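Local coordinates for alpha-actinin-like protein 1 (Schizosaccharomyces pombe, PDB 5BVR) that binds actin filaments through its tandem calponin-homology domains and helps form and organise the actin ring in cytokinesis and septation, at residues T17-T22 with I46-I51; L107-I112 with I220-A225. All coordinates share one frame; numbering follows the deposited sequence.

Interaction 1 of 2, residues T17-T22 with I46-I51; sequences TKWFNT and IQLLEI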
loop_
_atom_site.group_PDB
_atom_site.type_symbol
_atom_site.label_atom_id
_atom_site.label_comp_id
_atom_site.label_asym_id
_atom_site.label_seq_id
_atom_site.Cartn_x
_atom_site.Cartn_y
_atom_site.Cartn_z
ATOM N N THR A 17 1.316 -3.061 7.297
ATOM C CA THR A 17 1.589 -4.460 7.636
ATOM C C THR A 17 0.976 -5.371 6.587
ATOM O O THR A 17 1.622 -6.296 6.099
ATOM C CB THR A 17 1.049 -4.808 9.018
ATOM O OG1 THR A 17 1.709 -3.997 9.985
ATOM C CG2 THR A 17 1.270 -6.283 9.368
ATOM N N LYS A 18 -0.270 -5.108 6.208
ATOM C CA LYS A 18 -0.923 -5.939 5.206
ATOM C C LYS A 18 -0.189 -5.841 3.854
ATOM O O LYS A 18 -0.005 -6.865 3.172
ATOM C CB LYS A 18 -2.409 -5.559 5.079
ATOM C CG LYS A 18 -3.256 -6.131 6.219
ATOM C CD LYS A 18 -4.688 -5.652 6.209
ATOM C CE LYS A 18 -4.870 -4.513 7.197
ATOM N NZ LYS A 18 -6.259 -3.989 7.281
ATOM N N TRP A 19 0.260 -4.639 3.482
ATOM C CA TRP A 19 1.014 -4.444 2.249
ATOM C C TRP A 19 2.312 -5.278 2.300
ATOM O O TRP A 19 2.617 -6.021 1.365
ATOM C CB TRP A 19 1.307 -2.955 2.035
ATOM C CG TRP A 19 2.190 -2.729 0.863
ATOM C CD1 TRP A 19 1.816 -2.621 -0.457
ATOM C CD2 TRP A 19 3.608 -2.613 0.890
ATOM N NE1 TRP A 19 2.933 -2.408 -1.237
ATOM C CE2 TRP A 19 4.045 -2.426 -0.435
ATOM C CE3 TRP A 19 4.558 -2.643 1.907
ATOM C CZ2 TRP A 19 5.388 -2.253 -0.754
ATOM C CZ3 TRP A 19 5.879 -2.470 1.590
ATOM C CH2 TRP A 19 6.290 -2.292 0.271
ATOM N N PHE A 20 3.021 -5.172 3.412
ATOM C CA PHE A 20 4.291 -5.884 3.630
ATOM C C PHE A 20 4.029 -7.380 3.433
ATOM O O PHE A 20 4.780 -8.071 2.726
ATOM C CB PHE A 20 4.796 -5.545 5.045
ATOM C CG PHE A 20 6.284 -5.674 5.264
ATOM C CD1 PHE A 20 6.950 -6.864 5.049
ATOM C CD2 PHE A 20 6.985 -4.592 5.782
ATOM C CE1 PHE A 20 8.298 -6.956 5.306
ATOM C CE2 PHE A 20 8.326 -4.683 6.058
ATOM C CZ PHE A 20 8.986 -5.870 5.817
ATOM N N ASN A 21 2.955 -7.875 4.039
ATOM C CA ASN A 21 2.627 -9.294 3.960
ATOM C C ASN A 21 2.210 -9.771 2.584
ATOM O O ASN A 21 2.527 -10.913 2.223
ATOM C CB ASN A 21 1.596 -9.687 5.007
ATOM C CG ASN A 21 2.166 -9.671 6.394
ATOM O OD1 ASN A 21 3.380 -9.772 6.585
ATOM N ND2 ASN A 21 1.305 -9.540 7.376
ATOM N N THR A 22 1.528 -8.942 1.793
ATOM C CA THR A 22 1.255 -9.347 0.414
ATOM C C THR A 22 2.556 -9.631 -0.352
ATOM O O THR A 22 2.607 -10.505 -1.209
ATOM C CB THR A 22 0.413 -8.310 -0.382
ATOM O OG1 THR A 22 1.166 -7.112 -0.603
ATOM C CG2 THR A 22 -0.873 -8.005 0.324
ATOM N N ILE A 46 15.173 -7.242 4.653
ATOM C CA ILE A 46 15.997 -7.655 3.528
ATOM C C ILE A 46 15.185 -8.431 2.507
ATOM O O ILE A 46 15.267 -8.160 1.303
ATOM C CB ILE A 46 17.175 -8.490 4.011
ATOM C CG1 ILE A 46 18.178 -7.581 4.723
ATOM C CG2 ILE A 46 17.861 -9.249 2.840
ATOM C CD1 ILE A 46 19.234 -8.351 5.525
ATOM N N GLN A 47 14.403 -9.394 2.979
ATOM C CA GLN A 47 13.590 -10.193 2.079
ATOM C C GLN A 47 12.566 -9.329 1.332
ATOM O O GLN A 47 12.382 -9.504 0.120
ATOM C CB GLN A 47 12.924 -11.338 2.837
ATOM C CG GLN A 47 13.956 -12.357 3.342
ATOM C CD GLN A 47 13.368 -13.473 4.193
ATOM O OE1 GLN A 47 12.458 -13.263 4.989
ATOM N NE2 GLN A 47 13.897 -14.671 4.019
ATOM N N LEU A 48 11.904 -8.408 2.022
ATOM C CA LEU A 48 11.009 -7.458 1.350
ATOM C C LEU A 48 11.725 -6.747 0.198
ATOM O O LEU A 48 11.209 -6.668 -0.926
ATOM C CB LEU A 48 10.458 -6.412 2.326
ATOM C CG LEU A 48 9.561 -5.347 1.680
ATOM C CD1 LEU A 48 8.240 -5.938 1.227
ATOM C CD2 LEU A 48 9.332 -4.205 2.652
ATOM N N LEU A 49 12.920 -6.237 0.467
ATOM C CA LEU A 49 13.664 -5.468 -0.519
ATOM C C LEU A 49 14.019 -6.313 -1.742
ATOM O O LEU A 49 13.946 -5.834 -2.871
ATOM C CB LEU A 49 14.915 -4.859 0.107
ATOM C CG LEU A 49 14.624 -3.759 1.124
ATOM C CD1 LEU A 49 15.880 -3.446 1.950
ATOM C CD2 LEU A 49 14.100 -2.482 0.454
ATOM N N GLU A 50 14.369 -7.573 -1.526
ATOM C CA GLU A 50 14.664 -8.463 -2.645
ATOM C C GLU A 50 13.430 -8.611 -3.532
ATOM O O GLU A 50 13.533 -8.607 -4.759
ATOM C CB GLU A 50 15.126 -9.827 -2.137
ATOM C CG GLU A 50 16.537 -9.793 -1.562
ATOM C CD GLU A 50 17.057 -11.150 -1.136
ATOM O OE1 GLU A 50 16.245 -11.991 -0.676
ATOM O OE2 GLU A 50 18.287 -11.369 -1.253
ATOM N N ILE A 51 12.268 -8.705 -2.896
ATOM C CA ILE A 51 11.004 -8.909 -3.591
ATOM C C ILE A 51 10.575 -7.679 -4.381
ATOM O O ILE A 51 10.304 -7.757 -5.592
ATOM C CB ILE A 51 9.893 -9.325 -2.599
ATOM C CG1 ILE A 51 10.239 -10.680 -1.954
ATOM C CG2 ILE A 51 8.515 -9.409 -3.302
ATOM C CD1 ILE A 51 9.390 -11.043 -0.766
#

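Interaction 2 of 2, residues L107-I112 with I220-A225; sequences LIWTLI and IMTYVA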
loop_
_atom_site.group_PDB
_atom_site.type_symbol
_atom_site.label_atom_id
_atom_site.label_comp_id
_atom_site.label_asym_id
_atom_site.label_seq_id
_atom_site.Cartn_x
_atom_site.Cartn_y
_atom_site.Cartn_z
ATOM N N LEU A 107 9.804 4.595 7.043
ATOM C CA LEU A 107 10.614 3.848 6.122
ATOM C C LEU A 107 9.749 3.020 5.178
ATOM O O LEU A 107 9.994 3.001 3.977
ATOM C CB LEU A 107 11.571 2.945 6.880
ATOM C CG LEU A 107 12.555 2.148 6.021
ATOM C CD1 LEU A 107 13.433 3.062 5.198
ATOM C CD2 LEU A 107 13.387 1.251 6.910
ATOM N N ILE A 108 8.740 2.345 5.718
ATOM C CA ILE A 108 7.872 1.538 4.886
ATOM C C ILE A 108 7.164 2.429 3.859
ATOM O O ILE A 108 7.043 2.051 2.695
ATOM C CB ILE A 108 6.882 0.718 5.716
ATOM C CG1 ILE A 108 7.668 -0.277 6.572
ATOM C CG2 ILE A 108 5.888 -0.000 4.804
ATOM C CD1 ILE A 108 6.854 -0.952 7.589
ATOM N N TRP A 109 6.726 3.617 4.257
ATOM C CA TRP A 109 6.121 4.517 3.279
ATOM C C TRP A 109 7.106 4.853 2.151
ATOM O O TRP A 109 6.749 4.840 0.981
ATOM C CB TRP A 109 5.599 5.801 3.921
ATOM C CG TRP A 109 5.112 6.776 2.887
ATOM C CD1 TRP A 109 5.641 8.006 2.614
ATOM C CD2 TRP A 109 4.051 6.572 1.940
ATOM N NE1 TRP A 109 4.959 8.592 1.576
ATOM C CE2 TRP A 109 3.977 7.734 1.145
ATOM C CE3 TRP A 109 3.152 5.527 1.701
ATOM C CZ2 TRP A 109 3.045 7.880 0.122
ATOM C CZ3 TRP A 109 2.221 5.671 0.692
ATOM C CH2 TRP A 109 2.172 6.842 -0.087
ATOM N N THR A 110 8.365 5.090 2.496
ATOM C CA THR A 110 9.367 5.379 1.491
ATOM C C THR A 110 9.441 4.238 0.460
ATOM O O THR A 110 9.552 4.490 -0.743
ATOM C CB THR A 110 10.730 5.618 2.171
ATOM O OG1 THR A 110 10.646 6.840 2.915
ATOM C CG2 THR A 110 11.840 5.782 1.146
ATOM N N LEU A 111 9.338 3.002 0.947
ATOM C CA LEU A 111 9.383 1.820 0.087
ATOM C C LEU A 111 8.107 1.686 -0.748
ATOM O O LEU A 111 8.175 1.374 -1.916
ATOM C CB LEU A 111 9.628 0.555 0.910
ATOM C CG LEU A 111 10.923 0.548 1.746
ATOM C CD1 LEU A 111 11.038 -0.768 2.479
ATOM C CD2 LEU A 111 12.133 0.769 0.873
ATOM N N ILE A 112 6.949 1.966 -0.148
ATOM C CA ILE A 112 5.695 1.930 -0.903
ATOM C C ILE A 112 5.768 2.978 -1.999
ATOM O O ILE A 112 5.421 2.735 -3.161
ATOM C CB ILE A 112 4.488 2.149 0.049
ATOM C CG1 ILE A 112 4.316 0.931 0.937
ATOM C CG2 ILE A 112 3.196 2.357 -0.762
ATOM C CD1 ILE A 112 3.356 1.152 2.114
ATOM N N ILE A 220 -4.753 5.071 2.078
ATOM C CA ILE A 220 -5.628 5.110 0.925
ATOM C C ILE A 220 -4.803 5.005 -0.349
ATOM O O ILE A 220 -5.136 4.223 -1.248
ATOM C CB ILE A 220 -6.574 6.339 0.939
ATOM C CG1 ILE A 220 -7.611 6.141 2.040
ATOM C CG2 ILE A 220 -7.222 6.553 -0.422
ATOM C CD1 ILE A 220 -8.420 7.390 2.327
ATOM N N MET A 221 -3.741 5.796 -0.459
ATOM C CA MET A 221 -2.883 5.729 -1.632
ATOM C C MET A 221 -2.345 4.321 -1.866
ATOM O O MET A 221 -2.294 3.849 -2.999
ATOM C CB MET A 221 -1.711 6.663 -1.488
ATOM C CG MET A 221 -2.067 8.144 -1.590
ATOM S SD MET A 221 -0.645 9.233 -1.372
ATOM C CE MET A 221 0.290 8.655 -2.780
ATOM N N THR A 222 -1.912 3.677 -0.803
ATOM C CA THR A 222 -1.363 2.329 -0.920
ATOM C C THR A 222 -2.394 1.382 -1.533
ATOM O O THR A 222 -2.054 0.561 -2.408
ATOM C CB THR A 222 -0.903 1.792 0.449
ATOM O OG1 THR A 222 0.086 2.676 0.983
ATOM C CG2 THR A 222 -0.285 0.394 0.340
ATOM N N TYR A 223 -3.640 1.458 -1.065
ATOM C CA TYR A 223 -4.702 0.588 -1.520
ATOM C C TYR A 223 -5.140 0.948 -2.967
ATOM O O TYR A 223 -5.257 0.064 -3.828
ATOM C CB TYR A 223 -5.884 0.627 -0.535
ATOM C CG TYR A 223 -7.037 -0.258 -0.942
ATOM C CD1 TYR A 223 -6.888 -1.625 -1.111
ATOM C CD2 TYR A 223 -8.291 0.270 -1.128
ATOM C CE1 TYR A 223 -7.965 -2.427 -1.504
ATOM C CE2 TYR A 223 -9.369 -0.524 -1.515
ATOM C CZ TYR A 223 -9.209 -1.858 -1.692
ATOM O OH TYR A 223 -10.265 -2.640 -2.092
ATOM N N VAL A 224 -5.332 2.231 -3.245
ATOM C CA VAL A 224 -5.764 2.659 -4.568
ATOM C C VAL A 224 -4.701 2.280 -5.608
ATOM O O VAL A 224 -5.043 1.911 -6.744
ATOM C CB VAL A 224 -6.044 4.159 -4.586
ATOM C CG1 VAL A 224 -6.225 4.666 -6.022
ATOM C CG2 VAL A 224 -7.278 4.463 -3.755
ATOM N N ALA A 225 -3.416 2.332 -5.254
ATOM C CA ALA A 225 -2.360 1.907 -6.186
ATOM C C ALA A 225 -2.572 0.460 -6.646
ATOM O O ALA A 225 -2.193 0.095 -7.787
ATOM C CB ALA A 225 -0.974 2.043 -5.547
#

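Interaction 1 of 2, residues T17-T22 with I46-I51
Phe-20 and Leu-48 both send CG trans to the backbone N (chi1 -155° and 177°), and this swings the phenyl ring of helix 11-25 and the isobutyl group of helix 43-53 into the gap between the two helices. The side chain of Leu-48 then lies across one face of the Phe-20 ring. Its CD2 methyl stands 3.7 Å from the ring centroid and 18° from the ring normal, a CH-pi contact displaced toward the CE2 and CZ rim, and Leu-48 CB is 3.7 Å from Phe-20 CE1. The other methyl, CD1, touches Phe-20 more loosely, at CD1 of the ring. Trp-19 reaches the same leucine from a second direction: its indole runs at about a right angle to the Leu-48 side chain and brings CZ3 to 4.0 Å from Leu-48 CD2. One methyl thus touches two aromatic side chains that are neighbours in sequence, which approach it from directions roughly at right angles. Helix 101-117 adds to this cluster, with Leu-111 against Leu-48 and Ile-108 and Ile-112 against Trp-19. Within helix 11-25, Thr-22 OG1 donates to a lone pair of Trp-19 O at 2.7 Å, so this hydroxyl is bonded inside its own helix. The contact between the helices is wholly apolar, so dispersion and the exclusion of water from this buried core of the first calponin-homology domain, rather than directed bonds, join them.

Interaction 2 of 2, residues L107-I112 with I220-A225
A buried, largely apolar contact between the two calponin-homology domains joins helix 101-117 of the first, through a part of the actin-binding region, to helix 217-234 of the second. The segment axes run in roughly the same direction, 30° apart, and come no closer than 11.5 Å, a separation bridged by Trp-109 and Ile-112 on one side and Met-221 and Thr-222 on the other. Trp-109 presents the edge of its six-membered ring. Met-221 meets it there, with CE 3.8 Å from Trp-109 CH2 and close to the ring plane, while SD lies obliquely, 5.1 Å from the centroid of the six-membered ring, as a Met-aromatic contact. A bend at chi3 (62°) folds the Met-221 methyl back so that CE as well as SD lies beside CH2. Farther along the same edge Thr-222 OG1 is 3.7 Å from Trp-109 CZ3, again near the plane. Ile-112 crosses Thr-222 at about a right angle, and its CG2 comes within 3.6 Å of Thr-222 OG1. That hydroxyl is hydrogen-bonded to Arg-218 O in its own helix, which satisfies its polarity and lets it sit among carbon atoms. Arg-218 also makes a cation-pi contact with Trp-109, and Phe-16 of helix 11-25 and Ile-117 pack against the indole. Helix-to-helix packing of this kind between tandem calponin-homology domains is typical of the compact, closed form of the alpha-actinin-type actin-binding domain.

Interaction 1 lies inside the first calponin-homology domain, whereas interaction 2 ties that domain to the second; their centres are 12 Å apart, and they meet directly. Trp-19 belongs to both neighbourhoods: its CD2 is 3.6 Å from Ile-112 CG1, and its CD1 is 3.8 Å from Thr-222 CG2, so the indole extends from the core of the first domain to the interface. Leu-111 forms a second connection, with CD1 3.8 Å from Leu-48 CD2. Helix 101-117 therefore packs against both 43-53 and 217-234. The Trp-109 side chain is about 7 Å from a bound zinc ion, and that of Trp-19 about 13 Å from a zinc ion.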